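PDB 7MX5: Tol-Pal system protein TolB from Acinetobacter baumannii, which probably acts in the periplasm as part of the Tol-Pal system, which helps the outer membrane fold inward at cell division and keeps it intact. Local coordinates for residues A[182-187]-A[199-204]; A[252-257]-A[276-281]; A[367-372]-A[384-389]; A[114-119]-A[131-136]. One frame throughout, in Å; residues are numbered along the deposited sequence. Where two conformers were deposited one is given.

Contact 1: A[182-187]-A[199-204]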
# COMPACT_ATOMS: atom_id res chain seq x y z
N LYS A 182 6.19 -12.82 -1.73
CA LYS A 182 5.87 -14.06 -2.44
C LYS A 182 4.73 -14.82 -1.80
O LYS A 182 4.01 -15.55 -2.49
CB LYS A 182 7.10 -14.96 -2.52
CG LYS A 182 7.89 -14.84 -3.81
CD LYS A 182 9.38 -14.77 -3.55
CE LYS A 182 10.17 -14.68 -4.84
NZ LYS A 182 11.53 -15.26 -4.69
N LYS A 183 4.54 -14.67 -0.49
CA LYS A 183 3.48 -15.34 0.24
C LYS A 183 2.66 -14.30 1.00
O LYS A 183 3.14 -13.20 1.30
CB LYS A 183 4.03 -16.39 1.21
CG LYS A 183 4.79 -17.52 0.53
CD LYS A 183 5.07 -18.66 1.49
CE LYS A 183 5.60 -19.88 0.75
NZ LYS A 183 7.08 -19.85 0.59
N ILE A 184 1.43 -14.67 1.32
CA ILE A 184 0.54 -13.82 2.10
C ILE A 184 -0.04 -14.65 3.24
O ILE A 184 -0.29 -15.85 3.08
CB ILE A 184 -0.59 -13.21 1.24
CG1 ILE A 184 -1.39 -12.20 2.06
CG2 ILE A 184 -1.50 -14.29 0.68
CD1 ILE A 184 -1.63 -10.90 1.34
N ALA A 185 -0.21 -14.02 4.40
CA ALA A 185 -0.80 -14.66 5.56
C ALA A 185 -2.09 -13.94 5.93
O ALA A 185 -2.31 -12.77 5.58
CB ALA A 185 0.15 -14.67 6.75
N TYR A 186 -2.95 -14.65 6.66
CA TYR A 186 -4.25 -14.11 7.03
C TYR A 186 -4.83 -14.97 8.15
O TYR A 186 -4.40 -16.10 8.37
CB TYR A 186 -5.21 -14.09 5.83
CG TYR A 186 -5.33 -15.42 5.12
CD1 TYR A 186 -6.29 -16.34 5.50
CD2 TYR A 186 -4.48 -15.75 4.07
CE1 TYR A 186 -6.40 -17.56 4.86
CE2 TYR A 186 -4.58 -16.96 3.42
CZ TYR A 186 -5.55 -17.87 3.82
OH TYR A 186 -5.66 -19.08 3.18
N VAL A 187 -5.80 -14.40 8.85
CA VAL A 187 -6.53 -15.10 9.90
C VAL A 187 -7.88 -15.51 9.33
O VAL A 187 -8.65 -14.66 8.85
CB VAL A 187 -6.70 -14.22 11.15
CG1 VAL A 187 -7.37 -15.00 12.26
CG2 VAL A 187 -5.36 -13.68 11.59
N GLN A 199 -0.06 -18.60 2.70
CA GLN A 199 -0.46 -19.00 1.36
C GLN A 199 0.63 -18.64 0.36
O GLN A 199 0.97 -17.46 0.20
CB GLN A 199 -1.78 -18.34 0.97
CG GLN A 199 -2.37 -18.84 -0.34
CD GLN A 199 -3.88 -18.96 -0.29
OE1 GLN A 199 -4.47 -19.06 0.79
NE2 GLN A 199 -4.51 -18.95 -1.46
N ASP A 200 1.17 -19.65 -0.32
CA ASP A 200 2.11 -19.42 -1.41
C ASP A 200 1.36 -18.89 -2.62
O ASP A 200 0.50 -19.57 -3.18
CB ASP A 200 2.84 -20.72 -1.74
CG ASP A 200 3.99 -20.53 -2.72
OD1 ASP A 200 3.79 -19.91 -3.78
OD2 ASP A 200 5.11 -21.00 -2.42
N LEU A 201 1.69 -17.66 -3.03
CA LEU A 201 0.98 -17.04 -4.15
C LEU A 201 1.40 -17.59 -5.51
O LEU A 201 0.72 -17.32 -6.50
CB LEU A 201 1.19 -15.53 -4.12
CG LEU A 201 0.65 -14.82 -2.88
CD1 LEU A 201 1.17 -13.39 -2.82
CD2 LEU A 201 -0.87 -14.84 -2.86
N SER A 202 2.50 -18.34 -5.58
CA SER A 202 2.95 -18.91 -6.85
C SER A 202 2.24 -20.22 -7.15
O SER A 202 1.52 -20.34 -8.14
CB SER A 202 4.47 -19.10 -6.83
OG SER A 202 5.00 -19.15 -8.14
N THR A 203 2.44 -21.23 -6.29
CA THR A 203 1.79 -22.52 -6.47
C THR A 203 0.35 -22.53 -5.97
O THR A 203 -0.43 -23.39 -6.38
CB THR A 203 2.58 -23.62 -5.76
OG1 THR A 203 2.30 -23.57 -4.35
CG2 THR A 203 4.07 -23.43 -5.98
N GLY A 204 -0.01 -21.59 -5.09
CA GLY A 204 -1.34 -21.57 -4.51
C GLY A 204 -1.37 -22.10 -3.09
O GLY A 204 -2.03 -21.52 -2.22

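Contact 2: A[252-257]-A[276-281]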
# COMPACT_ATOMS: atom_id res chain seq x y z
N ARG A 252 5.82 -15.68 24.58
CA ARG A 252 5.16 -14.39 24.66
C ARG A 252 6.13 -13.26 24.99
O ARG A 252 7.24 -13.47 25.47
CB ARG A 252 4.04 -14.44 25.70
CG ARG A 252 4.50 -14.56 27.14
CD ARG A 252 3.45 -13.96 28.05
NE ARG A 252 3.51 -12.51 28.05
CZ ARG A 252 4.04 -11.78 29.02
NH1 ARG A 252 4.53 -12.34 30.11
NH2 ARG A 252 4.07 -10.46 28.90
N MET A 253 5.67 -12.03 24.74
CA MET A 253 6.52 -10.85 24.88
C MET A 253 5.93 -9.76 25.76
O MET A 253 6.53 -9.41 26.78
CB MET A 253 6.88 -10.28 23.51
CG MET A 253 6.98 -11.33 22.41
SD MET A 253 8.68 -11.92 22.23
CE MET A 253 9.34 -10.68 21.12
N THR A 254 4.80 -9.17 25.37
CA THR A 254 4.36 -8.01 26.15
C THR A 254 2.98 -7.80 26.75
O THR A 254 2.69 -8.25 27.86
CB THR A 254 4.67 -6.68 25.39
OG1 THR A 254 5.63 -6.89 24.34
CG2 THR A 254 5.21 -5.63 26.36
N ASN A 255 2.14 -7.10 26.01
CA ASN A 255 0.88 -6.60 26.54
C ASN A 255 -0.37 -7.28 27.08
O ASN A 255 -1.20 -7.78 26.34
CB ASN A 255 0.45 -5.38 25.78
CG ASN A 255 0.67 -4.15 26.56
OD1 ASN A 255 -0.22 -3.34 26.72
ND2 ASN A 255 1.84 -4.04 27.13
N ASP A 256 -0.51 -7.24 28.40
CA ASP A 256 -1.75 -7.70 28.99
C ASP A 256 -2.50 -6.48 29.52
O ASP A 256 -2.67 -6.29 30.72
CB ASP A 256 -1.44 -8.71 30.12
CG ASP A 256 -2.66 -9.45 30.62
OD1 ASP A 256 -3.77 -8.89 30.58
OD2 ASP A 256 -2.50 -10.60 31.08
N SER A 257 -2.94 -5.62 28.59
CA SER A 257 -3.36 -4.27 28.94
C SER A 257 -4.86 -4.02 28.82
O SER A 257 -5.30 -2.90 29.09
CB SER A 257 -2.61 -3.24 28.08
OG SER A 257 -2.90 -3.42 26.70
N SER A 276 -0.84 -0.24 23.21
CA SER A 276 -0.85 -0.63 24.61
C SER A 276 -1.73 0.32 25.41
O SER A 276 -1.74 1.53 25.17
CB SER A 276 0.57 -0.63 25.18
OG SER A 276 0.54 -0.94 26.56
N ASP A 277 -2.47 -0.24 26.37
CA ASP A 277 -3.27 0.53 27.31
C ASP A 277 -2.68 0.52 28.71
O ASP A 277 -3.37 0.86 29.68
CB ASP A 277 -4.71 0.00 27.34
CG ASP A 277 -5.71 1.06 27.78
OD1 ASP A 277 -5.90 2.04 27.03
OD2 ASP A 277 -6.31 0.91 28.86
N ARG A 278 -1.40 0.15 28.85
CA ARG A 278 -0.79 0.04 30.16
C ARG A 278 -0.66 1.38 30.87
O ARG A 278 -0.47 1.41 32.09
CB ARG A 278 0.59 -0.61 30.04
CG ARG A 278 1.59 0.17 29.21
CD ARG A 278 3.01 -0.20 29.56
NE ARG A 278 3.50 -1.31 28.75
CZ ARG A 278 4.71 -1.83 28.85
NH1 ARG A 278 5.60 -1.35 29.70
NH2 ARG A 278 5.04 -2.87 28.08
N GLY A 279 -0.75 2.49 30.15
CA GLY A 279 -0.71 3.81 30.73
C GLY A 279 -2.06 4.44 30.99
O GLY A 279 -2.12 5.60 31.41
N GLY A 280 -3.15 3.71 30.77
CA GLY A 280 -4.49 4.24 30.93
C GLY A 280 -5.14 4.73 29.65
O GLY A 280 -6.32 5.09 29.68
N SER A 281 -4.40 4.76 28.55
CA SER A 281 -4.91 5.20 27.26
C SER A 281 -4.13 4.49 26.17
O SER A 281 -2.94 4.21 26.35
CB SER A 281 -4.78 6.72 27.09
OG SER A 281 -3.42 7.11 26.97

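Contact 3: A[367-372]-A[384-389]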
# COMPACT_ATOMS: atom_id res chain seq x y z
N GLY A 367 -19.94 8.52 2.53
CA GLY A 367 -21.33 8.27 2.16
C GLY A 367 -21.78 6.95 2.76
O GLY A 367 -21.54 6.67 3.94
N ASN A 368 -22.42 6.13 1.94
CA ASN A 368 -22.82 4.79 2.34
C ASN A 368 -21.82 3.72 1.89
O ASN A 368 -22.09 2.53 2.07
CB ASN A 368 -24.21 4.46 1.79
CG ASN A 368 -24.22 4.32 0.28
OD1 ASN A 368 -23.35 4.84 -0.41
ND2 ASN A 368 -25.22 3.61 -0.24
N ARG A 369 -20.69 4.13 1.34
CA ARG A 369 -19.73 3.21 0.73
C ARG A 369 -18.60 2.91 1.71
O ARG A 369 -18.05 3.82 2.34
CB ARG A 369 -19.16 3.80 -0.56
CG ARG A 369 -20.11 3.81 -1.73
CD ARG A 369 -19.36 3.81 -3.05
NE ARG A 369 -18.53 5.00 -3.21
CZ ARG A 369 -18.09 5.46 -4.37
NH1 ARG A 369 -18.38 4.85 -5.51
NH2 ARG A 369 -17.34 6.55 -4.39
N GLY A 370 -18.26 1.63 1.83
CA GLY A 370 -17.04 1.23 2.50
C GLY A 370 -15.93 1.10 1.48
O GLY A 370 -16.04 0.29 0.55
N LEU A 371 -14.86 1.89 1.62
CA LEU A 371 -13.88 2.02 0.55
C LEU A 371 -12.47 2.06 1.12
O LEU A 371 -12.26 2.25 2.32
CB LEU A 371 -14.14 3.29 -0.27
CG LEU A 371 -14.27 4.61 0.51
CD1 LEU A 371 -12.93 5.31 0.64
CD2 LEU A 371 -15.28 5.52 -0.16
N LEU A 372 -11.51 1.87 0.22
CA LEU A 372 -10.10 2.11 0.51
C LEU A 372 -9.72 3.50 -0.00
O LEU A 372 -10.20 3.93 -1.05
CB LEU A 372 -9.21 1.06 -0.15
CG LEU A 372 -9.22 -0.37 0.39
CD1 LEU A 372 -8.06 -1.16 -0.18
CD2 LEU A 372 -9.19 -0.38 1.91
N ASN A 384 -9.31 7.28 -4.15
CA ASN A 384 -10.36 6.45 -3.58
C ASN A 384 -10.49 5.15 -4.36
O ASN A 384 -10.48 5.14 -5.59
CB ASN A 384 -11.70 7.19 -3.58
CG ASN A 384 -11.81 8.19 -2.45
OD1 ASN A 384 -11.21 8.01 -1.39
ND2 ASN A 384 -12.57 9.26 -2.67
N LEU A 385 -10.62 4.05 -3.61
CA LEU A 385 -10.84 2.71 -4.17
C LEU A 385 -12.14 2.15 -3.61
O LEU A 385 -12.13 1.26 -2.75
CB LEU A 385 -9.67 1.78 -3.84
CG LEU A 385 -8.37 1.85 -4.65
CD1 LEU A 385 -8.63 1.52 -6.12
CD2 LEU A 385 -7.67 3.19 -4.50
N PRO A 386 -13.29 2.66 -4.06
CA PRO A 386 -14.57 2.16 -3.55
C PRO A 386 -14.92 0.80 -4.13
O PRO A 386 -14.48 0.41 -5.21
CB PRO A 386 -15.58 3.22 -4.00
CG PRO A 386 -14.78 4.35 -4.58
CD PRO A 386 -13.47 3.78 -4.99
N SER A 387 -15.74 0.08 -3.38
CA SER A 387 -16.32 -1.17 -3.83
C SER A 387 -17.70 -0.91 -4.43
O SER A 387 -18.37 0.07 -4.12
CB SER A 387 -16.42 -2.17 -2.68
OG SER A 387 -16.83 -3.44 -3.14
N GLU A 388 -18.12 -1.82 -5.31
CA GLU A 388 -19.47 -1.73 -5.85
C GLU A 388 -20.52 -2.09 -4.80
O GLU A 388 -21.63 -1.54 -4.82
CB GLU A 388 -19.61 -2.65 -7.07
CG GLU A 388 -18.88 -2.14 -8.30
CD GLU A 388 -19.58 -2.51 -9.59
OE1 GLU A 388 -20.82 -2.68 -9.57
OE2 GLU A 388 -18.90 -2.63 -10.63
N GLN A 389 -20.18 -2.99 -3.88
CA GLN A 389 -21.09 -3.38 -2.82
C GLN A 389 -20.27 -3.87 -1.63
O GLN A 389 -19.19 -4.44 -1.79
CB GLN A 389 -22.08 -4.46 -3.28
CG GLN A 389 -21.43 -5.71 -3.85
CD GLN A 389 -21.08 -5.56 -5.32
OE1 GLN A 389 -21.82 -4.94 -6.09
NE2 GLN A 389 -19.96 -6.15 -5.72

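Contact 4: A[114-119]-A[131-136]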
# COMPACT_ATOMS: atom_id res chain seq x y z
N GLY A 114 2.53 -0.48 -18.57
CA GLY A 114 2.28 0.93 -18.34
C GLY A 114 2.70 1.38 -16.96
O GLY A 114 3.22 2.48 -16.78
N HIS A 115 2.49 0.52 -15.96
CA HIS A 115 2.93 0.85 -14.61
C HIS A 115 4.45 0.87 -14.51
O HIS A 115 5.00 1.64 -13.72
CB HIS A 115 2.33 -0.15 -13.61
CG HIS A 115 0.84 -0.10 -13.53
ND1 HIS A 115 0.11 1.04 -13.82
CD2 HIS A 115 -0.07 -1.05 -13.20
CE1 HIS A 115 -1.17 0.79 -13.66
NE2 HIS A 115 -1.31 -0.47 -13.29
N MET A 116 5.13 0.04 -15.29
CA MET A 116 6.59 0.06 -15.30
C MET A 116 7.11 1.35 -15.94
O MET A 116 8.03 1.98 -15.42
CB MET A 116 7.14 -1.16 -16.04
CG MET A 116 7.04 -2.46 -15.26
SD MET A 116 6.90 -3.90 -16.33
CE MET A 116 8.52 -4.64 -16.10
N VAL A 117 6.53 1.74 -17.08
CA VAL A 117 6.92 2.99 -17.73
C VAL A 117 6.67 4.17 -16.80
O VAL A 117 7.51 5.06 -16.65
CB VAL A 117 6.17 3.15 -19.06
CG1 VAL A 117 6.43 4.52 -19.66
CG2 VAL A 117 6.58 2.05 -20.04
N SER A 118 5.50 4.18 -16.15
CA SER A 118 5.19 5.26 -15.22
C SER A 118 6.10 5.24 -14.00
O SER A 118 6.45 6.30 -13.46
CB SER A 118 3.73 5.17 -14.78
OG SER A 118 2.87 5.04 -15.90
N ASP A 119 6.50 4.05 -13.54
CA ASP A 119 7.44 3.96 -12.43
C ASP A 119 8.79 4.57 -12.80
O ASP A 119 9.43 5.22 -11.97
CB ASP A 119 7.61 2.50 -12.00
CG ASP A 119 6.57 2.07 -10.98
OD1 ASP A 119 5.64 2.85 -10.71
OD2 ASP A 119 6.70 0.95 -10.45
N ASP A 131 5.64 3.56 -7.48
CA ASP A 131 4.84 2.52 -6.85
C ASP A 131 3.57 2.20 -7.63
O ASP A 131 2.64 1.62 -7.07
CB ASP A 131 4.49 2.91 -5.41
CG ASP A 131 5.47 2.34 -4.40
OD1 ASP A 131 6.26 1.44 -4.77
OD2 ASP A 131 5.45 2.79 -3.24
N PHE A 132 3.51 2.58 -8.91
CA PHE A 132 2.38 2.18 -9.74
C PHE A 132 2.38 0.67 -9.98
O PHE A 132 1.32 0.04 -10.01
CB PHE A 132 2.40 2.94 -11.06
CG PHE A 132 2.46 4.43 -10.88
CD1 PHE A 132 1.42 5.12 -10.29
CD2 PHE A 132 3.58 5.14 -11.29
CE1 PHE A 132 1.48 6.48 -10.12
CE2 PHE A 132 3.65 6.51 -11.12
CZ PHE A 132 2.59 7.18 -10.54
N SER A 133 3.56 0.09 -10.14
CA SER A 133 3.70 -1.35 -10.05
C SER A 133 3.66 -1.78 -8.59
O SER A 133 4.13 -1.06 -7.70
CB SER A 133 5.01 -1.82 -10.70
OG SER A 133 5.09 -1.37 -12.05
N GLY A 134 3.10 -2.95 -8.35
CA GLY A 134 2.90 -3.45 -7.00
C GLY A 134 1.46 -3.85 -6.76
O GLY A 134 0.56 -3.58 -7.56
N ARG A 135 1.26 -4.52 -5.63
CA ARG A 135 -0.02 -5.11 -5.30
C ARG A 135 -0.48 -4.67 -3.92
O ARG A 135 0.34 -4.35 -3.05
CB ARG A 135 0.05 -6.64 -5.37
CG ARG A 135 0.62 -7.17 -6.68
CD ARG A 135 -0.48 -7.35 -7.72
NE ARG A 135 -1.28 -8.53 -7.45
CZ ARG A 135 -2.37 -8.88 -8.12
NH1 ARG A 135 -2.83 -8.14 -9.12
NH2 ARG A 135 -3.02 -9.99 -7.78
N ILE A 136 -1.79 -4.65 -3.73
CA ILE A 136 -2.41 -4.31 -2.45
C ILE A 136 -3.42 -5.39 -2.11
O ILE A 136 -4.30 -5.71 -2.92
CB ILE A 136 -3.09 -2.93 -2.50
CG1 ILE A 136 -2.08 -1.83 -2.85
CG2 ILE A 136 -3.77 -2.62 -1.17
CD1 ILE A 136 -2.67 -0.44 -2.85

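Contact 1: A[182-187]-A[199-204]
The phenol ring of Tyr186 meets the carboxamide of Gln199 at its edge: Gln199 OE1 lies near the ring plane and accepts a hydrogen bond from Tyr186 OH, 2.7 Å away. The hydroxyl arrives almost in line with the amide C=O, although the amide is turned 65° from the ring. Gln199 CG lies anti to its backbone N (chi1 -172°), from where the chain brings the amide to Tyr186 OH, and NE2 bonds Val165 O, a grip on both ends. These residues belong to the hairpin of strands 183-188 and 195-200, the central pair of a four-stranded β-propeller blade. Ile184 and Gln199 form an antiparallel hydrogen-bonded pair, with Ile184 N 3.0 Å from Gln199 O and Gln199 N 2.8 Å from Ile184 O. Leu201 N extends the ladder to Lys182 O, and Leu201 CD2 packs 3.6 Å from Ile184 CG2, both side chains touching Ile154 of the adjacent blade. Lys183 and Asp200, a non-hydrogen-bonded pair, occupy the other face, Lys183 NZ 3.8 Å from Asp200 OD2 in a long salt bridge. Asp200 OD1 folds its own chain into an Asx turn, taking Ser202 N at 2.7 Å nearly along the C-O axis and Thr203 N from above the carboxylate plane.

Contact 2: A[252-257]-A[276-281]
Ser276 and Asn255 bring together two loops of the propeller: 252-257, which leads from one blade into the next, and the turn within that next blade that follows strand 271-276. Ser276 OG serves both sides. Held anti to its backbone N (chi1 177°), it accepts from Arg278 N at 3.2 Å in an ST turn, and it donates to Asn255 OD1, a bond of less certain geometry because that oxygen is crowded in the model. A type I turn from Asp277 to Gly280 follows directly, closed by the bond from Gly280 N to Asp277 O. Beside it, Asp277 N points at Ser257 OG, a weak but nearly straight bond of 3.2 Å. Arg278 reaches back across the interface with its guanidinium only 11° from the plane of the Asn255 amide. Thr254 CG2 lies in the guanidinium plane, at its edge, 3.3 Å from Arg278 NH2, and Asn255 ND2 is 3.5 Å from the same nitrogen. Tyr285 adds a cation-pi contact to Arg278. Because Arg278 NH2 and Asn255 ND2 both carry N-H groups, their meeting is one of packing, and such polar linkage as the model supports comes from serine hydroxyls, through one doubtful bond and one weak one.

Contact 3: A[367-372]-A[384-389]
Pro386 turns the CB-CG edge of its ring to one face of the Arg369 guanidinium: Pro386 CB stands 3.4 Å above the guanidinium plane over its centre, and Pro386 CG is equally close, 3.4 Å from Arg369 NH2. The bend at chi3 (-62°) turns NE back from the extended course, and the flat group meets the proline with a face. Next to this contact Leu371 presents CB to the backbone of the same proline, 3.5 Å from Pro386 CA, while its CD1 reaches Asn384 OD1 at 3.8 Å. Leu372 and Leu385 project from the other face of the sheet, their CB atoms 3.8 Å apart. The backbone joins them as an antiparallel hydrogen-bonded pair, with Leu385 N 2.6 Å from Leu372 O and Leu372 N 3.1 Å from Leu385 O, the latter donor lying well above the plane of the carbonyl it meets. The short segments 369-372 and 384-386, whose directions differ by 133°, belong to the hairpin 369-376/382-386 of the last β-propeller blade in the chain. Strand 6-9, from the chain's beginning, adds itself to the edge of this blade, and its Glu6 OE2 forms a salt bridge with Arg369 NH2 that probably helps to hold the guanidinium over the proline. Asn384 OD1 is likewise anchored by a hydrogen bond with Ser373 OG. Further out, Leu372 packs on Val392 and Pro395 of strand 391-397, the C-terminal strand that pairs with 135-141 in another blade and so closes the propeller ring.

Contact 4: A[114-119]-A[131-136]
Asp119 binds the backbone N-H groups of two successive residues, Phe132 and Ser133, through its two carboxylate oxygens. It thereby pins the lead-in to the propeller's strand 135-141 against helix 110-126. Asp119 OD1 takes Phe132 N at 2.8 Å on its syn lone pair, although the N-H points somewhat aside, at 135°. Asp119 OD2 accepts from Ser133 N at 3.3 Å, also on the syn side but out of the carboxylate plane. A weak bond from Ser133 OG to the same OD2 adds to the grip. One carboxylate thus satisfies two neighbouring amides, and their N-H groups would favour its negative charge. The Phe132 and Asp119 side chains run past one another in opposite senses, ring and carboxylate planes 34° apart, and Phe132 CD2 rests 3.5 Å from Ser118 CB. A chi1 of -54° sets Phe132 CG anti to its carbonyl carbon, and the ring is turned in toward the helix. Ser118 OG donates to Gly114 O at 2.7 Å and also bonds Asp35 of helix 29-37, the residue that holds His115 ND1. On the His115 ring lies Phe132 O, itself bonded by Thr157 OG1; the oxygen stands 3.4 Å above the imidazole plane, displaced toward the rim.

Overall arrangement
Contacts 1 and 3 are the same construction in different blades, each joining antiparallel strands of a hairpin. Contact 3 is buried and mostly apolar, flanked by N-terminal strand 6-9 and packed against the C-terminal strand, whereas contact 1 runs out to an exposed turn bearing a loose ion pair. Contact 2 lies farthest from the chain's centre, about 28 Å, and ties irregular loops with serine hydroxyls in place of a strand ladder. Contact 4 is the most central, at about 12 Å, and lies across that centre from contact 2. It alone uses a helix, with a carboxylate gripping backbone amides. Contacts 3 and 4 approach within about 5 Å, nearest atoms, without touching.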